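Local coordinates for tubulin-like protein CetZ1 (Haloferax volcanii, PDB 4B46), which controls cell shape as a GTP-binding tubulin-like cytoskeletal protein and is essential for developing the rod-shaped cells needed for efficient swimming, at residues K14-F19 / N187-V191; N192-L197 / T230-A234. All blocks are in the same frame, centred on the assembly; numbering follows the deposited sequence.

Contact 1: K14-F19 / N187-V191. With GDP (guanosine-5'-diphosphate), chain B.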
ATOM      1  N   LYS A  14       8.025  -9.177  -2.597  1.00 16.47           N
ATOM      2  CA  LYS A  14       7.457  -9.503  -3.904  1.00 21.02           C
ATOM      3  C   LYS A  14       6.618  -8.343  -4.449  1.00 20.48           C
ATOM      4  O   LYS A  14       6.605  -8.072  -5.651  1.00 19.53           O
ATOM      5  CB  LYS A  14       6.619 -10.789  -3.828  1.00 20.61           C
ATOM      6  CG  LYS A  14       7.456 -12.051  -3.603  1.00 23.35           C
ATOM      7  CD  LYS A  14       6.597 -13.237  -3.198  1.00 28.92           C
ATOM      8  CE  LYS A  14       5.603 -13.612  -4.279  1.00 39.02           C
ATOM      9  NZ  LYS A  14       4.724 -14.747  -3.849  1.00 40.93           N
ATOM     10  N   VAL A  15       5.919  -7.658  -3.561  1.00 15.42           N
ATOM     11  CA  VAL A  15       5.092  -6.530  -3.978  1.00 13.72           C
ATOM     12  C   VAL A  15       5.953  -5.356  -4.452  1.00 23.04           C
ATOM     13  O   VAL A  15       5.687  -4.776  -5.510  1.00 20.98           O
ATOM     14  CB  VAL A  15       4.104  -6.125  -2.866  1.00 14.99           C
ATOM     15  CG1 VAL A  15       3.406  -4.782  -3.199  1.00 15.60           C
ATOM     16  CG2 VAL A  15       3.077  -7.253  -2.668  1.00 14.91           C
ATOM     17  N   VAL A  16       6.995  -5.029  -3.691  1.00 18.82           N
ATOM     18  CA  VAL A  16       7.919  -3.970  -4.093  1.00 20.37           C
ATOM     19  C   VAL A  16       8.625  -4.320  -5.400  1.00 21.57           C
ATOM     20  O   VAL A  16       8.774  -3.465  -6.280  1.00 22.14           O
ATOM     21  CB  VAL A  16       8.933  -3.624  -2.988  1.00 19.67           C
ATOM     22  CG1 VAL A  16      10.007  -2.636  -3.518  1.00 18.75           C
ATOM     23  CG2 VAL A  16       8.207  -3.014  -1.803  1.00 16.44           C
ATOM     24  N   ASP A  17       9.026  -5.583  -5.534  1.00 21.09           N
ATOM     25  CA  ASP A  17       9.639  -6.080  -6.765  1.00 22.85           C
ATOM     26  C   ASP A  17       8.709  -5.826  -7.962  1.00 23.56           C
ATOM     27  O   ASP A  17       9.144  -5.360  -9.019  1.00 23.26           O
ATOM     28  CB  ASP A  17       9.929  -7.581  -6.634  1.00 26.13           C
ATOM     29  CG  ASP A  17      11.171  -8.027  -7.407  1.00 30.93           C
ATOM     30  OD1 ASP A  17      12.147  -7.253  -7.496  1.00 31.74           O
ATOM     31  OD2 ASP A  17      11.178  -9.177  -7.904  1.00 33.53           O
ATOM     32  N   LYS A  18       7.429  -6.132  -7.792  1.00 19.97           N
ATOM     33  CA  LYS A  18       6.458  -5.952  -8.871  1.00 20.96           C
ATOM     34  C   LYS A  18       6.181  -4.477  -9.139  1.00 19.60           C
ATOM     35  O   LYS A  18       5.952  -4.080 -10.274  1.00 22.74           O
ATOM     36  CB  LYS A  18       5.153  -6.676  -8.553  1.00 29.92           C
ATOM     37  CG  LYS A  18       4.190  -6.712  -9.719  1.00 38.78           C
ATOM     38  CD  LYS A  18       3.489  -8.051  -9.787  1.00 51.59           C
ATOM     39  CE  LYS A  18       3.215  -8.448 -11.223  1.00 60.43           C
ATOM     40  NZ  LYS A  18       2.770  -9.867 -11.302  1.00 68.05           N
ATOM     41  N   PHE A  19       6.185  -3.676  -8.078  1.00 19.51           N
ATOM     42  CA  PHE A  19       6.054  -2.231  -8.201  1.00 21.73           C
ATOM     43  C   PHE A  19       7.176  -1.646  -9.054  1.00 24.38           C
ATOM     44  O   PHE A  19       6.942  -0.765  -9.887  1.00 22.62           O
ATOM     45  CB  PHE A  19       6.054  -1.580  -6.819  1.00 22.39           C
ATOM     46  CG  PHE A  19       4.874  -0.698  -6.581  1.00 30.92           C
ATOM     47  CD1 PHE A  19       4.642   0.394  -7.398  1.00 43.73           C
ATOM     48  CD2 PHE A  19       3.979  -0.976  -5.565  1.00 37.89           C
ATOM     49  CE1 PHE A  19       3.547   1.208  -7.195  1.00 47.24           C
ATOM     50  CE2 PHE A  19       2.879  -0.168  -5.357  1.00 42.95           C
ATOM     51  CZ  PHE A  19       2.664   0.926  -6.171  1.00 45.71           C
ATOM     52  N   ASN A 187      -0.971  -9.597  -6.369  1.00 16.54           N
ATOM     53  CA  ASN A 187       0.087  -8.587  -6.438  1.00 15.01           C
ATOM     54  C   ASN A 187      -0.067  -7.643  -7.633  1.00 16.73           C
ATOM     55  O   ASN A 187       0.286  -6.475  -7.539  1.00 19.42           O
ATOM     56  CB  ASN A 187       1.479  -9.235  -6.436  1.00 17.59           C
ATOM     57  CG  ASN A 187       1.784  -9.957  -5.133  1.00 22.21           C
ATOM     58  OD1 ASN A 187       1.077  -9.790  -4.141  1.00 17.99           O
ATOM     59  ND2 ASN A 187       2.855 -10.750  -5.127  1.00 17.52           N
ATOM     60  N   GLU A 188      -0.588  -8.153  -8.748  1.00 16.78           N
ATOM     61  CA  GLU A 188      -0.912  -7.313  -9.905  1.00 21.97           C
ATOM     62  C   GLU A 188      -2.009  -6.314  -9.562  1.00 20.70           C
ATOM     63  O   GLU A 188      -1.935  -5.143  -9.927  1.00 19.73           O
ATOM     64  CB  GLU A 188      -1.390  -8.171 -11.075  1.00 31.17           C
ATOM     65  CG  GLU A 188      -0.296  -8.898 -11.823  1.00 53.29           C
ATOM     66  CD  GLU A 188       0.306  -8.059 -12.938  1.00 67.52           C
ATOM     67  OE1 GLU A 188       0.017  -6.842 -12.997  1.00 71.31           O
ATOM     68  OE2 GLU A 188       1.067  -8.618 -13.757  1.00 71.30           O
ATOM     69  N   GLU A 189      -3.031  -6.794  -8.861  1.00 23.41           N
ATOM     70  CA  GLU A 189      -4.137  -5.949  -8.424  1.00 22.28           C
ATOM     71  C   GLU A 189      -3.659  -4.858  -7.471  1.00 21.11           C
ATOM     72  O   GLU A 189      -4.102  -3.708  -7.544  1.00 18.54           O
ATOM     73  CB  GLU A 189      -5.231  -6.804  -7.774  1.00 17.05           C
ATOM     74  CG  GLU A 189      -5.898  -7.761  -8.778  1.00 18.72           C
ATOM     75  CD  GLU A 189      -6.837  -8.761  -8.132  1.00 28.09           C
ATOM     76  OE1 GLU A 189      -6.480  -9.357  -7.096  1.00 32.14           O
ATOM     77  OE2 GLU A 189      -7.941  -8.956  -8.670  1.00 32.01           O
ATOM     78  N   ILE A 190      -2.750  -5.223  -6.576  1.00 16.34           N
ATOM     79  CA  ILE A 190      -2.200  -4.270  -5.625  1.00 12.81           C
ATOM     80  C   ILE A 190      -1.449  -3.168  -6.368  1.00 17.90           C
ATOM     81  O   ILE A 190      -1.697  -1.976  -6.166  1.00 18.13           O
ATOM     82  CB  ILE A 190      -1.255  -4.972  -4.626  1.00 17.46           C
ATOM     83  CG1 ILE A 190      -2.063  -5.860  -3.663  1.00 17.82           C
ATOM     84  CG2 ILE A 190      -0.400  -3.956  -3.891  1.00 14.11           C
ATOM     85  CD1 ILE A 190      -1.205  -6.735  -2.734  1.00 16.53           C
ATOM     86  N   VAL A 191      -0.551  -3.572  -7.257  1.00 18.31           N
ATOM     87  CA  VAL A 191       0.297  -2.611  -7.948  1.00 17.40           C
ATOM     88  C   VAL A 191      -0.479  -1.717  -8.942  1.00 23.18           C
ATOM     89  O   VAL A 191      -0.172  -0.541  -9.081  1.00 26.33           O
ATOM     90  CB  VAL A 191       1.490  -3.329  -8.620  1.00 22.65           C
ATOM     91  CG1 VAL A 191       2.297  -2.371  -9.398  1.00 26.77           C
ATOM     92  CG2 VAL A 191       2.382  -3.980  -7.554  1.00 19.45           C
TER
HETATM   93  PB  GDP B1368       7.249 -13.039   6.468  1.00 19.24           P
HETATM   94  O1B GDP B1368       7.603 -13.802   7.712  1.00 17.26           O
HETATM   95  O2B GDP B1368       8.324 -13.131   5.409  1.00 17.24           O
HETATM   96  O3B GDP B1368       6.980 -11.608   6.859  1.00 16.32           O
HETATM   97  O3A GDP B1368       5.911 -13.743   5.949  1.00 18.80           O
HETATM   98  PA  GDP B1368       5.350 -13.626   4.456  1.00 18.22           P
HETATM   99  O1A GDP B1368       5.594 -12.276   3.871  1.00 17.92           O
HETATM  100  O2A GDP B1368       5.904 -14.742   3.615  1.00 15.31           O
HETATM  101  O5' GDP B1368       3.778 -13.891   4.717  1.00 17.34           O
HETATM  102  C5' GDP B1368       3.079 -12.956   5.542  1.00 15.23           C
HETATM  103  C4' GDP B1368       1.653 -12.816   5.045  1.00 16.55           C
HETATM  104  O4' GDP B1368       1.643 -12.171   3.783  1.00 16.17           O
HETATM  105  C3' GDP B1368       1.014 -14.161   4.755  1.00 15.26           C
HETATM  106  O3' GDP B1368       0.390 -14.616   5.948  1.00 23.00           O
HETATM  107  C2' GDP B1368       0.013 -13.873   3.647  1.00 18.14           C
HETATM  108  O2' GDP B1368      -1.191 -13.324   4.188  1.00 16.77           O
HETATM  109  C1' GDP B1368       0.620 -12.713   2.917  1.00 19.09           C
HETATM  110  N9  GDP B1368       1.377 -13.011   1.694  1.00 15.59           N
HETATM  111  C8  GDP B1368       2.423 -13.851   1.558  1.00 19.04           C
HETATM  112  N7  GDP B1368       2.917 -13.787   0.292  1.00 22.24           N
HETATM  113  C5  GDP B1368       2.192 -12.858  -0.378  1.00 22.37           C
HETATM  114  C6  GDP B1368       2.183 -12.269  -1.734  1.00 20.25           C
HETATM  115  O6  GDP B1368       3.004 -12.634  -2.617  1.00 18.50           O
HETATM  116  N1  GDP B1368       1.256 -11.337  -1.993  1.00 18.24           N
HETATM  117  C2  GDP B1368       0.354 -10.919  -1.087  1.00 18.79           C
HETATM  118  N2  GDP B1368      -0.552  -9.981  -1.451  1.00 19.67           N
HETATM  119  N3  GDP B1368       0.307 -11.404   0.175  1.00 20.38           N
HETATM  120  C4  GDP B1368       1.189 -12.348   0.564  1.00 20.12           C
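Lys18 and Val15 touch Asn187 and Val191 where two helices of the tubulin/FtsZ fold meet beside the guanine base. Helix 9-26 follows the first strand of the nucleotide-binding domain. Helix 179-198 is the core helix of the fold. The short segments cross at -59°. In Lys18, CG stands anti to the backbone N (chi1 -171°), which aims the chain at the core helix. Its CB and CG lie on Val191 CG2, with Lys18 CG at 3.9 Å from Val191 CG2. CD rests against Asn187 CB, and CE comes beside the Glu188 carboxylate. At the tip, Lys18 NZ makes a salt bridge to Glu188 OE2 at 3.2 Å, though its hydrogen bond is weak. A methionine here would probably leave the Glu188 carboxylate without the cation that faces it from helix 9-26. Deeper in, Val191 CG1 sits over the Phe19 ring face in a CH-pi contact, 4.2 Å from the centroid. Val15 CG2 packs against the Asn187 amide, whose two ends read the guanine. Asn187 ND2 donates to GDP O6 at 3.1 Å. Asn187 OD1 accepts a nearly straight bond from GDP N1 (2.7 Å, 161°) and a weak one from GDP N2.

Contact 2: N192-L197 / T230-A234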
ATOM      1  N   ASN A 192      -1.488  -2.264  -9.617  1.00 22.91           N
ATOM      2  CA  ASN A 192      -2.290  -1.462 -10.542  1.00 24.00           C
ATOM      3  C   ASN A 192      -3.037  -0.348  -9.829  1.00 18.76           C
ATOM      4  O   ASN A 192      -3.233   0.731 -10.370  1.00 22.55           O
ATOM      5  CB  ASN A 192      -3.297  -2.336 -11.294  1.00 22.88           C
ATOM      6  CG  ASN A 192      -2.655  -3.143 -12.402  1.00 35.27           C
ATOM      7  OD1 ASN A 192      -1.660  -2.725 -12.993  1.00 38.80           O
ATOM      8  ND2 ASN A 192      -3.227  -4.309 -12.698  1.00 38.91           N
ATOM      9  N   ARG A 193      -3.463  -0.628  -8.609  1.00 19.88           N
ATOM     10  CA  ARG A 193      -4.240   0.323  -7.833  1.00 19.70           C
ATOM     11  C   ARG A 193      -3.369   1.394  -7.218  1.00 20.76           C
ATOM     12  O   ARG A 193      -3.604   2.585  -7.435  1.00 19.03           O
ATOM     13  CB  ARG A 193      -5.059  -0.407  -6.770  1.00 22.96           C
ATOM     14  CG  ARG A 193      -6.250  -1.120  -7.395  1.00 20.11           C
ATOM     15  CD  ARG A 193      -6.849  -2.221  -6.525  1.00 19.61           C
ATOM     16  NE  ARG A 193      -8.107  -2.643  -7.139  1.00 21.94           N
ATOM     17  CZ  ARG A 193      -8.174  -3.426  -8.207  1.00 21.85           C
ATOM     18  NH1 ARG A 193      -7.059  -3.907  -8.748  1.00 21.56           N
ATOM     19  NH2 ARG A 193      -9.352  -3.733  -8.726  1.00 19.04           N
ATOM     20  N   PHE A 194      -2.361   0.982  -6.453  1.00 13.80           N
ATOM     21  CA  PHE A 194      -1.470   1.955  -5.834  1.00 12.63           C
ATOM     22  C   PHE A 194      -0.538   2.611  -6.847  1.00 16.36           C
ATOM     23  O   PHE A 194      -0.072   3.739  -6.649  1.00 20.92           O
ATOM     24  CB  PHE A 194      -0.708   1.324  -4.667  1.00 17.93           C
ATOM     25  CG  PHE A 194      -1.599   0.940  -3.517  1.00 16.55           C
ATOM     26  CD1 PHE A 194      -2.085   1.909  -2.654  1.00 18.73           C
ATOM     27  CD2 PHE A 194      -1.976  -0.381  -3.315  1.00 16.02           C
ATOM     28  CE1 PHE A 194      -2.926   1.575  -1.609  1.00 17.20           C
ATOM     29  CE2 PHE A 194      -2.821  -0.726  -2.274  1.00 17.74           C
ATOM     30  CZ  PHE A 194      -3.286   0.250  -1.412  1.00 19.78           C
ATOM     31  N   GLY A 195      -0.271   1.917  -7.945  1.00 18.71           N
ATOM     32  CA  GLY A 195       0.518   2.505  -9.011  1.00 18.11           C
ATOM     33  C   GLY A 195      -0.212   3.663  -9.678  1.00 23.38           C
ATOM     34  O   GLY A 195       0.405   4.646 -10.085  1.00 20.08           O
ATOM     35  N   VAL A 196      -1.530   3.555  -9.808  1.00 19.12           N
ATOM     36  CA  VAL A 196      -2.282   4.648 -10.430  1.00 20.63           C
ATOM     37  C   VAL A 196      -2.324   5.832  -9.478  1.00 21.54           C
ATOM     38  O   VAL A 196      -2.132   6.975  -9.893  1.00 24.59           O
ATOM     39  CB  VAL A 196      -3.708   4.229 -10.858  1.00 23.78           C
ATOM     40  CG1 VAL A 196      -4.579   5.455 -11.132  1.00 23.48           C
ATOM     41  CG2 VAL A 196      -3.645   3.363 -12.094  1.00 23.82           C
ATOM     42  N   LEU A 197      -2.543   5.550  -8.197  1.00 22.24           N
ATOM     43  CA  LEU A 197      -2.606   6.602  -7.189  1.00 19.24           C
ATOM     44  C   LEU A 197      -1.313   7.413  -7.090  1.00 23.15           C
ATOM     45  O   LEU A 197      -1.343   8.645  -7.062  1.00 25.57           O
ATOM     46  CB  LEU A 197      -2.928   6.014  -5.814  1.00 17.69           C
ATOM     47  CG  LEU A 197      -2.780   6.999  -4.649  1.00 20.72           C
ATOM     48  CD1 LEU A 197      -3.824   8.134  -4.726  1.00 19.26           C
ATOM     49  CD2 LEU A 197      -2.852   6.286  -3.313  1.00 17.86           C
ATOM     50  N   THR A 230      -8.030   3.284   2.484  1.00 15.21           N
ATOM     51  CA  THR A 230      -8.471   2.238   1.568  1.00 15.31           C
ATOM     52  C   THR A 230      -8.556   2.837   0.167  1.00 16.07           C
ATOM     53  O   THR A 230      -8.744   4.051   0.008  1.00 13.97           O
ATOM     54  CB  THR A 230      -9.835   1.636   2.009  1.00 19.45           C
ATOM     55  OG1 THR A 230     -10.185   0.511   1.178  1.00 17.76           O
ATOM     56  CG2 THR A 230     -10.963   2.685   1.955  1.00 16.72           C
ATOM     57  N   VAL A 231      -8.407   1.999  -0.853  1.00 13.44           N
ATOM     58  CA  VAL A 231      -8.443   2.488  -2.224  1.00 14.87           C
ATOM     59  C   VAL A 231      -9.514   1.805  -3.081  1.00 15.20           C
ATOM     60  O   VAL A 231      -9.615   0.580  -3.101  1.00 17.57           O
ATOM     61  CB  VAL A 231      -7.048   2.369  -2.895  1.00 18.30           C
ATOM     62  CG1 VAL A 231      -7.134   2.577  -4.389  1.00 16.98           C
ATOM     63  CG2 VAL A 231      -6.084   3.380  -2.273  1.00 17.77           C
ATOM     64  N   GLY A 232     -10.314   2.614  -3.781  1.00 11.86           N
ATOM     65  CA  GLY A 232     -11.260   2.099  -4.759  1.00 12.96           C
ATOM     66  C   GLY A 232     -10.700   2.287  -6.149  1.00 15.47           C
ATOM     67  O   GLY A 232      -9.874   3.175  -6.363  1.00 19.16           O
ATOM     68  N   TYR A 233     -11.146   1.477  -7.105  1.00 15.27           N
ATOM     69  CA  TYR A 233     -10.493   1.456  -8.415  1.00 15.68           C
ATOM     70  C   TYR A 233     -11.395   0.893  -9.490  1.00 18.16           C
ATOM     71  O   TYR A 233     -11.994  -0.161  -9.317  1.00 20.45           O
ATOM     72  CB  TYR A 233      -9.200   0.617  -8.338  1.00 14.20           C
ATOM     73  CG  TYR A 233      -8.494   0.354  -9.667  1.00 16.87           C
ATOM     74  CD1 TYR A 233      -8.834  -0.734 -10.460  1.00 22.04           C
ATOM     75  CD2 TYR A 233      -7.442   1.167 -10.094  1.00 23.77           C
ATOM     76  CE1 TYR A 233      -8.188  -0.984 -11.663  1.00 25.09           C
ATOM     77  CE2 TYR A 233      -6.780   0.914 -11.289  1.00 24.60           C
ATOM     78  CZ  TYR A 233      -7.160  -0.157 -12.066  1.00 32.15           C
ATOM     79  OH  TYR A 233      -6.513  -0.405 -13.252  1.00 40.20           O
ATOM     80  N   ALA A 234     -11.469   1.596 -10.615  1.00 19.47           N
ATOM     81  CA  ALA A 234     -12.114   1.064 -11.803  1.00 23.55           C
ATOM     82  C   ALA A 234     -11.360   1.532 -13.039  1.00 24.05           C
ATOM     83  O   ALA A 234     -10.763   2.603 -13.045  1.00 22.41           O
ATOM     84  CB  ALA A 234     -13.581   1.487 -11.867  1.00 17.16           C
TER
HETATM   85  O   HOH W   1      -9.784  -1.399  -5.207  1.00 15.39           O
HETATM   86  O   HOH W   2     -11.603  -2.547  -7.818  1.00 19.48           O
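Asn192 begins the contact by laying its backbone O near Tyr233 CE2, at 3.7 Å. Here the core helix of the tubulin/FtsZ fold, helix 179-198, lies across strand 228-237, a strand of the C-terminal domain's part of the sheet, paired with strand 339-347. The two segments run nearly perpendicular, at 95°. Val231 and Tyr233 point toward the helix, while the alternate residues Thr230 and Ala234 point away, and Ala234 packs on helix 265-280.

Arg193 makes the broadest contact of the helix residues. Its chain is extended from CG to NE and crosses the Tyr233 side chain at about a right angle. Arg193 CG touches Tyr233 CG at 3.5 Å. Further out, the guanidinium sets one face over Tyr233 CD1, but its plane is tilted 44° from the ring. Arg193 NH1 is held from within the helix by Glu189 O. The other two nitrogens use in-plane waters to reach the strand backbone: one bridges NE and Val231 O, the other NH2 and Tyr233 O. These bonds help fix the rotation of the guanidinium.

Phe194 follows. Its CB points away from the strand, yet the ring swings back, and Phe194 CE1 meets Val231 CG2 at 3.7 Å. The same ring also packs on Phe19 of helix 9-26. Two residues on, Val196 CG2 comes up to the edge of the Tyr233 ring, and Val343 of strand 339-347 touches both side chains. Leu197 closes the row more loosely, with Leu197 CD2 4.5 Å from Val231 CG2.

From the N terminus, the chain forms helix 9-26 early and then runs through most of the nucleotide-binding domain. Contact 1 closes this long loop of 167 residues when the chain arrives at 187-191. Contact 2 opens on the very next residue and closes after only 32 residues, at 230-234. The two loops are therefore in series; they neither nest nor cross. Both contacts use helix 179-198. Its earlier turns meet the first helix beside GDP, and its later turns meet the sheet strand 228-237. The contacts also touch each other, with Phe19 CZ 3.6 Å from Gly195 N. One helix thus ties the nucleotide-binding domain to the C-terminal domain.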